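Local coordinates for surface layer protein (Geobacillus stearothermophilus, PDB 2RA1) that forms part of the crystalline surface layer on the bacterial cell, its N-terminal part probably binding cell-wall sugar polymers, at residues 30-35 with 91-96; 97-102 with 134-139; 240-245 with 292-297; 298-303 with 322-327. One frame throughout, in Å; residues are numbered along the deposited sequence.

Contact 1 (30-35 with 91-96); sequences QFPDIK and ATYIDA
A tyrosine of one helix packs against the loop that leads into another: F31 and P32 of the loop and I34 in the first turn of helix 34-58 meet Y93 and I94 of helix 89-115. This belongs to the triple coiled-coil, all-helical N-terminal region of the S-layer protein, where helices lie side by side. Y93 does most of the reaching. With CG anti to the backbone N (chi1 171°), its ring stands out from the helix and carries the hydroxyl to the loop. There F31 CD2 sits at the edge of the Y93 ring, in its plane, 3.2 Å from Y93 OH, while P32 and Y93 point toward each other, P32 CD ending 3.4 Å from the same oxygen. I34 runs past Y93 in the opposite direction, its CD1 methyl 4.0 Å from Y93 CE2 and 4.2 Å from I94 CG1. D33 turns away from Y93 and caps the new helix: its OD2 takes K35 N on the anti lone pair and K35 NZ on the syn one, the latter as a salt bridge. F31 also packs on helix 146-166 and makes an edge-to-face pair with Y97, and the Y93 ring stacks on Y21 of helix 3-28, tying further helices to the same spot. A leucine in place of Y93 would probably leave F31 and P32 without their partner and the loop without its water link to helix 89-115. That link is a single water, 2.7 Å from Y93 OH, which donates to P32 O at 3.0 Å.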
loop_
_atom_site.group_PDB
_atom_site.type_symbol
_atom_site.label_atom_id
_atom_site.label_comp_id
_atom_site.label_asym_id
_atom_site.label_seq_id
_atom_site.Cartn_x
_atom_site.Cartn_y
_atom_site.Cartn_z
ATOM N N GLN A 30 -8.760 27.345 -31.337
ATOM C CA GLN A 30 -8.880 25.956 -31.770
ATOM C C GLN A 30 -7.775 25.570 -32.728
ATOM O O GLN A 30 -7.020 26.421 -33.185
ATOM C CB GLN A 30 -10.225 25.736 -32.450
ATOM C CG GLN A 30 -11.404 25.969 -31.533
ATOM C CD GLN A 30 -12.716 25.939 -32.272
ATOM O OE1 GLN A 30 -13.507 26.872 -32.178
ATOM N NE2 GLN A 30 -12.950 24.869 -33.030
ATOM N N PHE A 31 -7.686 24.285 -33.043
ATOM C CA PHE A 31 -6.701 23.814 -34.005
ATOM C C PHE A 31 -7.346 23.556 -35.357
ATOM O O PHE A 31 -8.528 23.199 -35.432
ATOM C CB PHE A 31 -6.055 22.531 -33.510
ATOM C CG PHE A 31 -5.338 22.687 -32.201
ATOM C CD1 PHE A 31 -5.877 22.177 -31.034
ATOM C CD2 PHE A 31 -4.137 23.368 -32.136
ATOM C CE1 PHE A 31 -5.220 22.328 -29.823
ATOM C CE2 PHE A 31 -3.478 23.525 -30.927
ATOM C CZ PHE A 31 -4.023 23.004 -29.766
ATOM N N PRO A 32 -6.572 23.714 -36.436
ATOM C CA PRO A 32 -7.107 23.372 -37.751
ATOM C C PRO A 32 -7.230 21.863 -37.871
ATOM O O PRO A 32 -6.747 21.145 -37.003
ATOM C CB PRO A 32 -6.021 23.872 -38.710
ATOM C CG PRO A 32 -5.134 24.720 -37.897
ATOM C CD PRO A 32 -5.189 24.185 -36.525
ATOM N N ASP A 33 -7.900 21.386 -38.908
ATOM C CA ASP A 33 -7.819 19.977 -39.236
ATOM C C ASP A 33 -6.355 19.717 -39.593
ATOM O O ASP A 33 -5.757 20.470 -40.380
ATOM C CB ASP A 33 -8.752 19.664 -40.413
ATOM C CG ASP A 33 -9.071 18.185 -40.541
ATOM O OD1 ASP A 33 -10.242 17.834 -40.348
ATOM O OD2 ASP A 33 -8.174 17.377 -40.850
ATOM N N ILE A 34 -5.764 18.670 -39.017
ATOM C CA ILE A 34 -4.352 18.386 -39.273
ATOM C C ILE A 34 -4.097 18.146 -40.763
ATOM O O ILE A 34 -2.992 18.310 -41.246
ATOM C CB ILE A 34 -3.841 17.173 -38.469
ATOM C CG1 ILE A 34 -2.305 17.117 -38.511
ATOM C CG2 ILE A 34 -4.454 15.867 -38.958
ATOM C CD1 ILE A 34 -1.665 18.309 -37.831
ATOM N N LYS A 35 -5.136 17.749 -41.484
ATOM C CA LYS A 35 -4.990 17.380 -42.881
ATOM C C LYS A 35 -4.884 18.617 -43.770
ATOM O O LYS A 35 -4.254 18.568 -44.824
ATOM C CB LYS A 35 -6.152 16.477 -43.326
ATOM C CG LYS A 35 -6.168 15.109 -42.649
ATOM C CD LYS A 35 -7.262 14.234 -43.201
ATOM C CE LYS A 35 -8.630 14.904 -43.045
ATOM N NZ LYS A 35 -9.037 14.969 -41.601
ATOM N N ALA A 91 6.451 21.951 -39.235
ATOM C CA ALA A 91 6.838 20.577 -38.901
ATOM C C ALA A 91 6.793 20.290 -37.398
ATOM O O ALA A 91 6.382 19.214 -36.992
ATOM C CB ALA A 91 8.211 20.241 -39.472
ATOM N N THR A 92 7.195 21.251 -36.574
ATOM C CA THR A 92 7.132 21.046 -35.133
ATOM C C THR A 92 5.698 21.000 -34.608
ATOM O O THR A 92 5.385 20.218 -33.702
ATOM C CB THR A 92 7.922 22.105 -34.334
ATOM O OG1 THR A 92 7.442 23.426 -34.644
ATOM C CG2 THR A 92 9.430 21.969 -34.588
ATOM N N TYR A 93 4.847 21.856 -35.171
ATOM C CA TYR A 93 3.430 21.862 -34.862
ATOM C C TYR A 93 2.779 20.540 -35.238
ATOM O O TYR A 93 2.042 19.964 -34.439
ATOM C CB TYR A 93 2.684 22.978 -35.596
ATOM C CG TYR A 93 1.188 22.816 -35.437
ATOM C CD1 TYR A 93 0.529 23.385 -34.358
ATOM C CD2 TYR A 93 0.451 22.051 -36.326
ATOM C CE1 TYR A 93 -0.817 23.232 -34.188
ATOM C CE2 TYR A 93 -0.915 21.881 -36.160
ATOM C CZ TYR A 93 -1.543 22.468 -35.085
ATOM O OH TYR A 93 -2.894 22.313 -34.882
ATOM N N ILE A 94 3.040 20.072 -36.460
ATOM C CA ILE A 94 2.468 18.806 -36.896
ATOM C C ILE A 94 2.826 17.694 -35.915
ATOM O O ILE A 94 1.942 16.986 -35.430
ATOM C CB ILE A 94 2.867 18.436 -38.338
ATOM C CG1 ILE A 94 2.149 19.359 -39.327
ATOM C CG2 ILE A 94 2.485 16.988 -38.657
ATOM C CD1 ILE A 94 2.722 19.317 -40.744
ATOM N N ASP A 95 4.118 17.571 -35.610
ATOM C CA ASP A 95 4.634 16.547 -34.693
ATOM C C ASP A 95 4.031 16.610 -33.303
ATOM O O ASP A 95 3.813 15.585 -32.675
ATOM C CB ASP A 95 6.154 16.672 -34.555
ATOM C CG ASP A 95 6.895 16.286 -35.827
ATOM O OD1 ASP A 95 6.259 15.840 -36.815
ATOM O OD2 ASP A 95 8.133 16.425 -35.825
ATOM N N ALA A 96 3.793 17.824 -32.823
ATOM C CA ALA A 96 3.238 18.039 -31.496
ATOM C C ALA A 96 1.740 17.784 -31.489
ATOM O O ALA A 96 1.201 17.214 -30.536
ATOM C CB ALA A 96 3.535 19.453 -31.030
HETATM O O HOH W 1 -4.004 20.248 -36.314
#

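Contact 2 (97-102 with 134-139); sequences YNYATK and KTRTVI
Y99 of helix 89-115 lays its ring against the backbone of R136, in the turn that joins helix 119-135 to helix 138-141. The carbonyl oxygen R136 O lies 3.7 Å above the ring plane, over its centre, so the aromatic face rests on a peptide group. Along the rim, R136 CB comes to 3.7 Å from Y99 CE1. The arginine then bends at chi3 (74°) and runs back past the tyrosine in the opposite direction, which brings NH1 to the ring edge, 3.7 Å from Y99 CD1 and in plane with it. The guanidinium stands nearly upright to the ring, the two planes 81° apart, so the charged group does not stack on the aromatic face. Nearer the backbone, the CG2 methyl of I139 lies 4.1 Å from Y99 CB and closes the inner end of the contact. The polar ends are settled by E132, one turn back in helix 119-135: its backbone O takes the Y99 hydroxyl, and its carboxylate forms salt bridges with both R136 and K102. That shared anion probably offsets the closeness of the two like charges, K102 NZ and R136 NH1, 4.5 Å apart. Around this surface contact, A100 and T101 of helix 89-115 pack on F156 of helix 146-166, T137 touches K157 of that same helix, and N98 bonds to Y38 of helix 34-58.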
loop_
_atom_site.group_PDB
_atom_site.type_symbol
_atom_site.label_atom_id
_atom_site.label_comp_id
_atom_site.label_asym_id
_atom_site.label_seq_id
_atom_site.Cartn_x
_atom_site.Cartn_y
_atom_site.Cartn_z
ATOM N N TYR A 97 1.064 18.214 -32.548
ATOM C CA TYR A 97 -0.355 17.952 -32.650
ATOM C C TYR A 97 -0.605 16.444 -32.749
ATOM O O TYR A 97 -1.509 15.916 -32.117
ATOM C CB TYR A 97 -0.984 18.682 -33.844
ATOM C CG TYR A 97 -2.476 18.488 -33.908
ATOM C CD1 TYR A 97 -3.333 19.365 -33.261
ATOM C CD2 TYR A 97 -3.032 17.409 -34.594
ATOM C CE1 TYR A 97 -4.713 19.176 -33.299
ATOM C CE2 TYR A 97 -4.407 17.219 -34.645
ATOM C CZ TYR A 97 -5.240 18.109 -33.988
ATOM O OH TYR A 97 -6.612 17.937 -34.023
ATOM N N ASN A 98 0.191 15.772 -33.571
ATOM C CA ASN A 98 0.159 14.329 -33.675
ATOM C C ASN A 98 0.524 13.640 -32.349
ATOM O O ASN A 98 -0.098 12.651 -31.960
ATOM C CB ASN A 98 1.115 13.874 -34.772
ATOM C CG ASN A 98 0.598 14.183 -36.169
ATOM O OD1 ASN A 98 -0.570 14.515 -36.352
ATOM N ND2 ASN A 98 1.468 14.058 -37.160
ATOM N N TYR A 99 1.524 14.157 -31.644
ATOM C CA TYR A 99 1.877 13.575 -30.363
ATOM C C TYR A 99 0.694 13.702 -29.410
ATOM O O TYR A 99 0.310 12.741 -28.740
ATOM C CB TYR A 99 3.091 14.260 -29.767
ATOM C CG TYR A 99 3.279 14.004 -28.281
ATOM C CD1 TYR A 99 3.680 12.766 -27.818
ATOM C CD2 TYR A 99 3.044 15.004 -27.346
ATOM C CE1 TYR A 99 3.856 12.519 -26.468
ATOM C CE2 TYR A 99 3.227 14.780 -25.995
ATOM C CZ TYR A 99 3.636 13.531 -25.556
ATOM O OH TYR A 99 3.822 13.290 -24.196
ATOM N N ALA A 100 0.118 14.895 -29.377
ATOM C CA ALA A 100 -0.987 15.220 -28.488
ATOM C C ALA A 100 -2.283 14.427 -28.755
ATOM O O ALA A 100 -2.978 14.055 -27.810
ATOM C CB ALA A 100 -1.254 16.717 -28.514
ATOM N N THR A 101 -2.600 14.161 -30.021
ATOM C CA THR A 101 -3.829 13.430 -30.349
ATOM C C THR A 101 -3.640 11.935 -30.163
ATOM O O THR A 101 -4.619 11.203 -29.958
ATOM C CB THR A 101 -4.349 13.691 -31.802
ATOM O OG1 THR A 101 -3.431 13.151 -32.760
ATOM C CG2 THR A 101 -4.536 15.152 -32.047
ATOM N N LYS A 102 -2.390 11.478 -30.253
ATOM C CA LYS A 102 -2.084 10.106 -29.857
ATOM C C LYS A 102 -2.271 9.954 -28.340
ATOM O O LYS A 102 -2.876 9.006 -27.869
ATOM C CB LYS A 102 -0.684 9.695 -30.271
ATOM C CG LYS A 102 -0.404 8.230 -30.035
ATOM C CD LYS A 102 1.056 7.891 -30.334
ATOM C CE LYS A 102 1.291 6.383 -30.309
ATOM N NZ LYS A 102 2.728 6.034 -30.559
ATOM N N LYS A 134 6.358 10.786 -20.390
ATOM C CA LYS A 134 7.663 11.089 -19.801
ATOM C C LYS A 134 8.719 11.408 -20.855
ATOM O O LYS A 134 9.426 12.411 -20.761
ATOM C CB LYS A 134 8.148 9.958 -18.880
ATOM C CG LYS A 134 9.226 10.406 -17.904
ATOM C CD LYS A 134 9.479 9.356 -16.826
ATOM C CE LYS A 134 10.005 9.987 -15.524
ATOM N NZ LYS A 134 10.966 11.108 -15.765
ATOM N N THR A 135 8.811 10.561 -21.865
ATOM C CA THR A 135 9.907 10.659 -22.820
ATOM C C THR A 135 9.658 11.603 -23.997
ATOM O O THR A 135 10.603 12.139 -24.560
ATOM C CB THR A 135 10.281 9.280 -23.382
ATOM O OG1 THR A 135 9.177 8.759 -24.132
ATOM C CG2 THR A 135 10.613 8.336 -22.252
ATOM N N ARG A 136 8.406 11.817 -24.373
ATOM C CA ARG A 136 8.140 12.502 -25.629
ATOM C C ARG A 136 7.446 13.844 -25.476
ATOM O O ARG A 136 7.113 14.490 -26.475
ATOM C CB ARG A 136 7.399 11.591 -26.621
ATOM C CG ARG A 136 8.233 10.384 -27.050
ATOM C CD ARG A 136 7.479 9.408 -27.974
ATOM N NE ARG A 136 7.329 9.946 -29.321
ATOM C CZ ARG A 136 6.168 10.107 -29.947
ATOM N NH1 ARG A 136 5.031 9.749 -29.368
ATOM N NH2 ARG A 136 6.147 10.614 -31.170
ATOM N N THR A 137 7.252 14.294 -24.243
ATOM C CA THR A 137 6.622 15.595 -24.079
ATOM C C THR A 137 7.505 16.731 -24.571
ATOM O O THR A 137 7.014 17.838 -24.801
ATOM C CB THR A 137 6.199 15.894 -22.639
ATOM O OG1 THR A 137 7.260 15.527 -21.743
ATOM C CG2 THR A 137 4.911 15.157 -22.308
ATOM N N VAL A 138 8.801 16.464 -24.713
ATOM C CA VAL A 138 9.725 17.453 -25.255
ATOM C C VAL A 138 9.281 17.931 -26.662
ATOM O O VAL A 138 9.539 19.075 -27.063
ATOM C CB VAL A 138 11.131 16.878 -25.320
ATOM C CG1 VAL A 138 11.103 15.522 -26.017
ATOM C CG2 VAL A 138 12.074 17.854 -26.031
ATOM N N ILE A 139 8.616 17.045 -27.401
ATOM C CA ILE A 139 8.035 17.382 -28.697
ATOM C C ILE A 139 7.220 18.664 -28.590
ATOM O O ILE A 139 7.267 19.528 -29.468
ATOM C CB ILE A 139 7.136 16.230 -29.220
ATOM C CG1 ILE A 139 7.987 15.003 -29.552
ATOM C CG2 ILE A 139 6.360 16.652 -30.453
ATOM C CD1 ILE A 139 7.228 13.891 -30.239
#

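Contact 3 (240-245 with 292-297); sequences DSTSFK and YDTLVD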
loop_
_atom_site.group_PDB
_atom_site.type_symbol
_atom_site.label_atom_id
_atom_site.label_comp_id
_atom_site.label_asym_id
_atom_site.label_seq_id
_atom_site.Cartn_x
_atom_site.Cartn_y
_atom_site.Cartn_z
ATOM N N ASP A 240 -0.039 -19.669 35.220
ATOM C CA ASP A 240 -0.139 -19.843 36.656
ATOM C C ASP A 240 0.837 -20.947 37.056
ATOM O O ASP A 240 1.734 -21.300 36.290
ATOM C CB ASP A 240 -1.574 -20.201 37.055
ATOM C CG ASP A 240 -2.090 -21.430 36.343
ATOM O OD1 ASP A 240 -1.271 -22.269 35.929
ATOM O OD2 ASP A 240 -3.318 -21.565 36.195
ATOM N N SER A 241 0.662 -21.504 38.247
ATOM C CA SER A 241 1.616 -22.488 38.747
ATOM C C SER A 241 1.395 -23.887 38.186
ATOM O O SER A 241 2.170 -24.788 38.468
ATOM C CB SER A 241 1.602 -22.537 40.278
ATOM O OG SER A 241 0.335 -22.944 40.761
ATOM N N THR A 242 0.353 -24.075 37.389
ATOM C CA THR A 242 0.081 -25.396 36.816
ATOM C C THR A 242 -0.273 -25.358 35.330
ATOM O O THR A 242 -0.916 -26.278 34.810
ATOM C CB THR A 242 -1.038 -26.122 37.565
ATOM O OG1 THR A 242 -2.188 -25.276 37.630
ATOM C CG2 THR A 242 -0.584 -26.494 38.972
ATOM N N SER A 243 0.160 -24.305 34.644
ATOM C CA SER A 243 -0.130 -24.186 33.222
ATOM C C SER A 243 0.777 -23.180 32.531
ATOM O O SER A 243 1.310 -22.266 33.159
ATOM C CB SER A 243 -1.598 -23.812 32.993
ATOM O OG SER A 243 -1.884 -22.534 33.534
ATOM N N PHE A 244 0.944 -23.367 31.227
ATOM C CA PHE A 244 1.736 -22.453 30.427
ATOM C C PHE A 244 1.120 -22.263 29.047
ATOM O O PHE A 244 0.340 -23.087 28.584
ATOM C CB PHE A 244 3.204 -22.914 30.327
ATOM C CG PHE A 244 3.399 -24.174 29.535
ATOM C CD1 PHE A 244 3.523 -24.128 28.160
ATOM C CD2 PHE A 244 3.468 -25.398 30.169
ATOM C CE1 PHE A 244 3.702 -25.291 27.427
ATOM C CE2 PHE A 244 3.641 -26.559 29.456
ATOM C CZ PHE A 244 3.763 -26.514 28.082
ATOM N N LYS A 245 1.475 -21.152 28.415
ATOM C CA LYS A 245 0.978 -20.790 27.100
ATOM C C LYS A 245 2.008 -21.148 26.044
ATOM O O LYS A 245 3.192 -20.856 26.204
ATOM C CB LYS A 245 0.716 -19.285 27.060
ATOM C CG LYS A 245 0.202 -18.756 25.744
ATOM C CD LYS A 245 0.140 -17.250 25.803
ATOM C CE LYS A 245 -0.581 -16.642 24.607
ATOM N NZ LYS A 245 -0.613 -15.146 24.698
ATOM N N TYR A 292 -0.153 -31.655 35.589
ATOM C CA TYR A 292 -0.502 -32.299 36.838
ATOM C C TYR A 292 0.366 -31.710 37.936
ATOM O O TYR A 292 -0.079 -31.476 39.056
ATOM C CB TYR A 292 -0.255 -33.813 36.755
ATOM C CG TYR A 292 -1.348 -34.575 36.050
ATOM C CD1 TYR A 292 -1.100 -35.255 34.863
ATOM C CD2 TYR A 292 -2.631 -34.609 36.567
ATOM C CE1 TYR A 292 -2.103 -35.950 34.212
ATOM C CE2 TYR A 292 -3.642 -35.296 35.923
ATOM C CZ TYR A 292 -3.380 -35.965 34.747
ATOM O OH TYR A 292 -4.396 -36.652 34.113
ATOM N N ASP A 293 1.625 -31.479 37.602
ATOM C CA ASP A 293 2.603 -31.074 38.587
ATOM C C ASP A 293 2.659 -29.564 38.698
ATOM O O ASP A 293 2.172 -28.841 37.833
ATOM C CB ASP A 293 3.967 -31.671 38.238
ATOM C CG ASP A 293 3.923 -33.187 38.148
ATOM O OD1 ASP A 293 4.217 -33.744 37.074
ATOM O OD2 ASP A 293 3.551 -33.824 39.148
ATOM N N THR A 294 3.250 -29.100 39.790
ATOM C CA THR A 294 3.243 -27.694 40.144
ATOM C C THR A 294 4.581 -27.030 39.832
ATOM O O THR A 294 5.651 -27.601 40.073
ATOM C CB THR A 294 2.940 -27.528 41.633
ATOM O OG1 THR A 294 1.781 -28.305 41.963
ATOM C CG2 THR A 294 2.689 -26.060 41.964
ATOM N N LEU A 295 4.515 -25.821 39.286
ATOM C CA LEU A 295 5.713 -25.087 38.918
ATOM C C LEU A 295 6.253 -24.313 40.117
ATOM O O LEU A 295 5.500 -23.650 40.835
ATOM C CB LEU A 295 5.421 -24.127 37.752
ATOM C CG LEU A 295 4.811 -24.730 36.481
ATOM C CD1 LEU A 295 4.103 -23.678 35.634
ATOM C CD2 LEU A 295 5.877 -25.444 35.675
ATOM N N VAL A 296 7.568 -24.392 40.314
ATOM C CA VAL A 296 8.257 -23.694 41.388
ATOM C C VAL A 296 8.629 -22.261 41.021
ATOM O O VAL A 296 9.304 -22.001 40.020
ATOM C CB VAL A 296 9.533 -24.462 41.799
ATOM C CG1 VAL A 296 10.259 -23.744 42.922
ATOM C CG2 VAL A 296 9.169 -25.872 42.209
ATOM N N ASP A 297 8.186 -21.338 41.863
ATOM C CA ASP A 297 8.521 -19.931 41.749
ATOM C C ASP A 297 10.021 -19.750 41.510
ATOM O O ASP A 297 10.845 -20.309 42.229
ATOM C CB ASP A 297 8.073 -19.223 43.039
ATOM C CG ASP A 297 8.246 -17.720 42.985
ATOM O OD1 ASP A 297 8.012 -17.067 44.022
ATOM O OD2 ASP A 297 8.612 -17.191 41.916
#
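D240 to S243 make a type I beta turn, the hairpin end between strands 233-240 and 243-248 of the Ig-like domain, and the loop 292-297 passes alongside it in extended form. The two backbones come close at S241 and L295, where one bond joins them: L295 N donates to S241 O over 2.7 Å, nearly straight at 166° and in the carbonyl plane. T294 CA adds a CA-H...O contact to the same oxygen, 3.5 Å away. The turn is held from within by D240. Its OD1 accepts from T242 N, two residues on, an Asx turn; the N-H comes from above the carboxylate plane. Among the side chains, L295 is the most covered, its branch lying against the carbonyl oxygens of the turn. Its CG is anti to the carbonyl carbon (chi1 -55°), which lays the branch along the turn, with CG 3.3 Å from S241 O and CD1 3.4 Å from D240 O. L295 also touches L273 of strand 272-280 and Y325. T294 points its CG2 methyl at S241, 4.1 Å from S241 CB. D293 turns away from the hairpin, and its OD1 takes the backbone N of Y274, fixing the loop to strand 272-280. T242 sets its CG2 methyl 3.8 Å from D293 O.

Contact 4 (298-303 with 322-327); sequences GKTYTV and EFTYNK
The F323 ring has Y301 CB over one face, 3.7 Å above the plane and offset toward the rim, and V303 CG2 at its edge, 3.6 Å from F323 CE2. The Y301 ring lies nearly parallel to it, planes at 19°, but is slid so far that the two barely overlap, with centroids 5.8 Å apart. The contact between these residues is thus mainly CH-pi, from the Y301 methylene. F323 reaches it because CG lies between its backbone N and carbonyl carbon (chi1 66°), which swings the ring over the neighbouring strand. Were F323 an alanine, a gap would probably open under Y301 CB and beside V303 CG2, and F244, whose ring also meets it, would lose that neighbour. On the opposite face of the sheet, T300 and T324 form a non-hydrogen-bonded antiparallel pair, their hydroxyls bonded OG1 to OG1 at 2.8 Å. E322 brings OE1 to 3.7 Å from T300 CG2, while its OE2 makes a salt bridge with K267. The backbones join at the hydrogen-bonded pair, by Y301 N to F323 O (2.8 Å) and F323 N to Y301 O (3.1 Å). Y325 N also bonds to K299 O, and G298 N to Y325 O. Strand 319-324 is the outermost of the Ig-like sheet on this side; strand 300-305 lies between it and strand 262-266, while F323 and V303 pack on V236 of strand 233-240.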
loop_
_atom_site.group_PDB
_atom_site.type_symbol
_atom_site.label_atom_id
_atom_site.label_comp_id
_atom_site.label_asym_id
_atom_site.label_seq_id
_atom_site.Cartn_x
_atom_site.Cartn_y
_atom_site.Cartn_z
ATOM N N GLY A 298 10.359 -18.975 40.482
ATOM C CA GLY A 298 11.738 -18.632 40.175
ATOM C C GLY A 298 12.509 -19.666 39.376
ATOM O O GLY A 298 13.712 -19.520 39.168
ATOM N N LYS A 299 11.824 -20.713 38.921
ATOM C CA LYS A 299 12.477 -21.768 38.154
ATOM C C LYS A 299 12.247 -21.653 36.655
ATOM O O LYS A 299 11.241 -21.119 36.199
ATOM C CB LYS A 299 12.039 -23.151 38.642
ATOM C CG LYS A 299 12.593 -23.533 40.010
ATOM C CD LYS A 299 14.102 -23.632 39.960
ATOM C CE LYS A 299 14.751 -23.152 41.242
ATOM N NZ LYS A 299 16.226 -22.951 41.052
ATOM N N THR A 300 13.200 -22.174 35.891
ATOM C CA THR A 300 13.124 -22.153 34.440
ATOM C C THR A 300 12.807 -23.566 33.948
ATOM O O THR A 300 13.284 -24.564 34.510
ATOM C CB THR A 300 14.439 -21.607 33.832
ATOM O OG1 THR A 300 14.622 -20.242 34.244
ATOM C CG2 THR A 300 14.407 -21.665 32.320
ATOM N N TYR A 301 11.973 -23.651 32.919
ATOM C CA TYR A 301 11.494 -24.942 32.451
ATOM C C TYR A 301 11.724 -25.035 30.979
ATOM O O TYR A 301 11.568 -24.055 30.255
ATOM C CB TYR A 301 9.994 -25.128 32.775
ATOM C CG TYR A 301 9.749 -25.364 34.248
ATOM C CD1 TYR A 301 9.667 -24.296 35.139
ATOM C CD2 TYR A 301 9.641 -26.652 34.759
ATOM C CE1 TYR A 301 9.467 -24.504 36.494
ATOM C CE2 TYR A 301 9.448 -26.868 36.116
ATOM C CZ TYR A 301 9.362 -25.793 36.975
ATOM O OH TYR A 301 9.175 -26.007 38.326
ATOM N N THR A 302 12.118 -26.212 30.522
ATOM C CA THR A 302 12.278 -26.398 29.088
ATOM C C THR A 302 11.156 -27.288 28.485
ATOM O O THR A 302 10.878 -28.392 28.953
ATOM C CB THR A 302 13.755 -26.775 28.702
ATOM O OG1 THR A 302 13.772 -27.602 27.542
ATOM C CG2 THR A 302 14.443 -27.494 29.826
ATOM N N VAL A 303 10.503 -26.746 27.462
ATOM C CA VAL A 303 9.379 -27.374 26.787
ATOM C C VAL A 303 9.766 -27.900 25.410
ATOM O O VAL A 303 9.981 -27.137 24.470
ATOM C CB VAL A 303 8.248 -26.359 26.578
ATOM C CG1 VAL A 303 7.044 -27.027 25.900
ATOM C CG2 VAL A 303 7.870 -25.674 27.917
ATOM N N GLU A 322 11.937 -22.424 26.242
ATOM C CA GLU A 322 11.832 -22.327 27.694
ATOM C C GLU A 322 11.003 -21.130 28.163
ATOM O O GLU A 322 10.716 -20.196 27.408
ATOM C CB GLU A 322 13.215 -22.365 28.382
ATOM C CG GLU A 322 14.244 -21.346 27.881
ATOM C CD GLU A 322 15.555 -21.361 28.689
ATOM O OE1 GLU A 322 15.905 -20.297 29.263
ATOM O OE2 GLU A 322 16.228 -22.423 28.746
ATOM N N PHE A 323 10.580 -21.207 29.417
ATOM C CA PHE A 323 9.960 -20.085 30.103
ATOM C C PHE A 323 10.398 -20.207 31.551
ATOM O O PHE A 323 10.906 -21.257 31.969
ATOM C CB PHE A 323 8.431 -20.142 30.000
ATOM C CG PHE A 323 7.822 -21.313 30.712
ATOM C CD1 PHE A 323 7.584 -21.264 32.082
ATOM C CD2 PHE A 323 7.507 -22.473 30.021
ATOM C CE1 PHE A 323 7.027 -22.352 32.750
ATOM C CE2 PHE A 323 6.958 -23.567 30.679
ATOM C CZ PHE A 323 6.714 -23.508 32.046
ATOM N N THR A 324 10.219 -19.130 32.303
ATOM C CA THR A 324 10.632 -19.076 33.694
ATOM C C THR A 324 9.406 -18.644 34.432
ATOM O O THR A 324 8.724 -17.704 34.003
ATOM C CB THR A 324 11.751 -18.022 33.920
ATOM O OG1 THR A 324 12.870 -18.325 33.083
ATOM C CG2 THR A 324 12.224 -18.013 35.375
ATOM N N TYR A 325 9.099 -19.339 35.519
ATOM C CA TYR A 325 7.909 -19.028 36.307
ATOM C C TYR A 325 8.249 -18.083 37.453
ATOM O O TYR A 325 9.129 -18.365 38.258
ATOM C CB TYR A 325 7.264 -20.311 36.836
ATOM C CG TYR A 325 6.115 -20.061 37.780
ATOM C CD1 TYR A 325 5.020 -19.296 37.388
ATOM C CD2 TYR A 325 6.121 -20.586 39.061
ATOM C CE1 TYR A 325 3.972 -19.056 38.250
ATOM C CE2 TYR A 325 5.081 -20.349 39.932
ATOM C CZ TYR A 325 4.012 -19.585 39.525
ATOM O OH TYR A 325 2.982 -19.356 40.398
ATOM N N ASN A 326 7.562 -16.947 37.502
ATOM C CA ASN A 326 7.728 -15.991 38.590
ATOM C C ASN A 326 6.383 -15.582 39.163
ATOM O O ASN A 326 5.532 -15.019 38.468
ATOM C CB ASN A 326 8.469 -14.750 38.118
ATOM C CG ASN A 326 9.903 -15.037 37.746
ATOM O OD1 ASN A 326 10.695 -15.484 38.576
ATOM N ND2 ASN A 326 10.245 -14.789 36.487
ATOM N N LYS A 327 6.192 -15.885 40.439
ATOM C CA LYS A 327 5.004 -15.466 41.162
ATOM C C LYS A 327 5.239 -14.060 41.711
ATOM O O LYS A 327 6.084 -13.871 42.588
ATOM C CB LYS A 327 4.745 -16.438 42.309
ATOM C CG LYS A 327 3.288 -16.732 42.529
ATOM C CD LYS A 327 2.926 -16.694 43.998
ATOM C CE LYS A 327 1.422 -16.518 44.141
ATOM N NZ LYS A 327 0.883 -15.627 43.058
#

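In the fold
The four contacts fall into two pairs at opposite sides of the chain's centre. Contacts 1 and 2 lie on successive turns of helix 89-115, their centres 12 Å apart, and touch where I139 CG2 packs 3.6 Å from A96 CA and I34 CD1 lies 3.6 Å from Y97 CD2. Contacts 3 and 4 are centred 9 Å apart in the Ig-like domain. There Y301 OH probably bonds to V296 N at 3.0 Å, and K327 N to D297 OD2, so that loop 292-297 is fixed to the edge-strand pair. Between the pairs the gap is long: contacts 1 and 3 have centres about 86 Å apart, in keeping with an elongated molecule of separate domains.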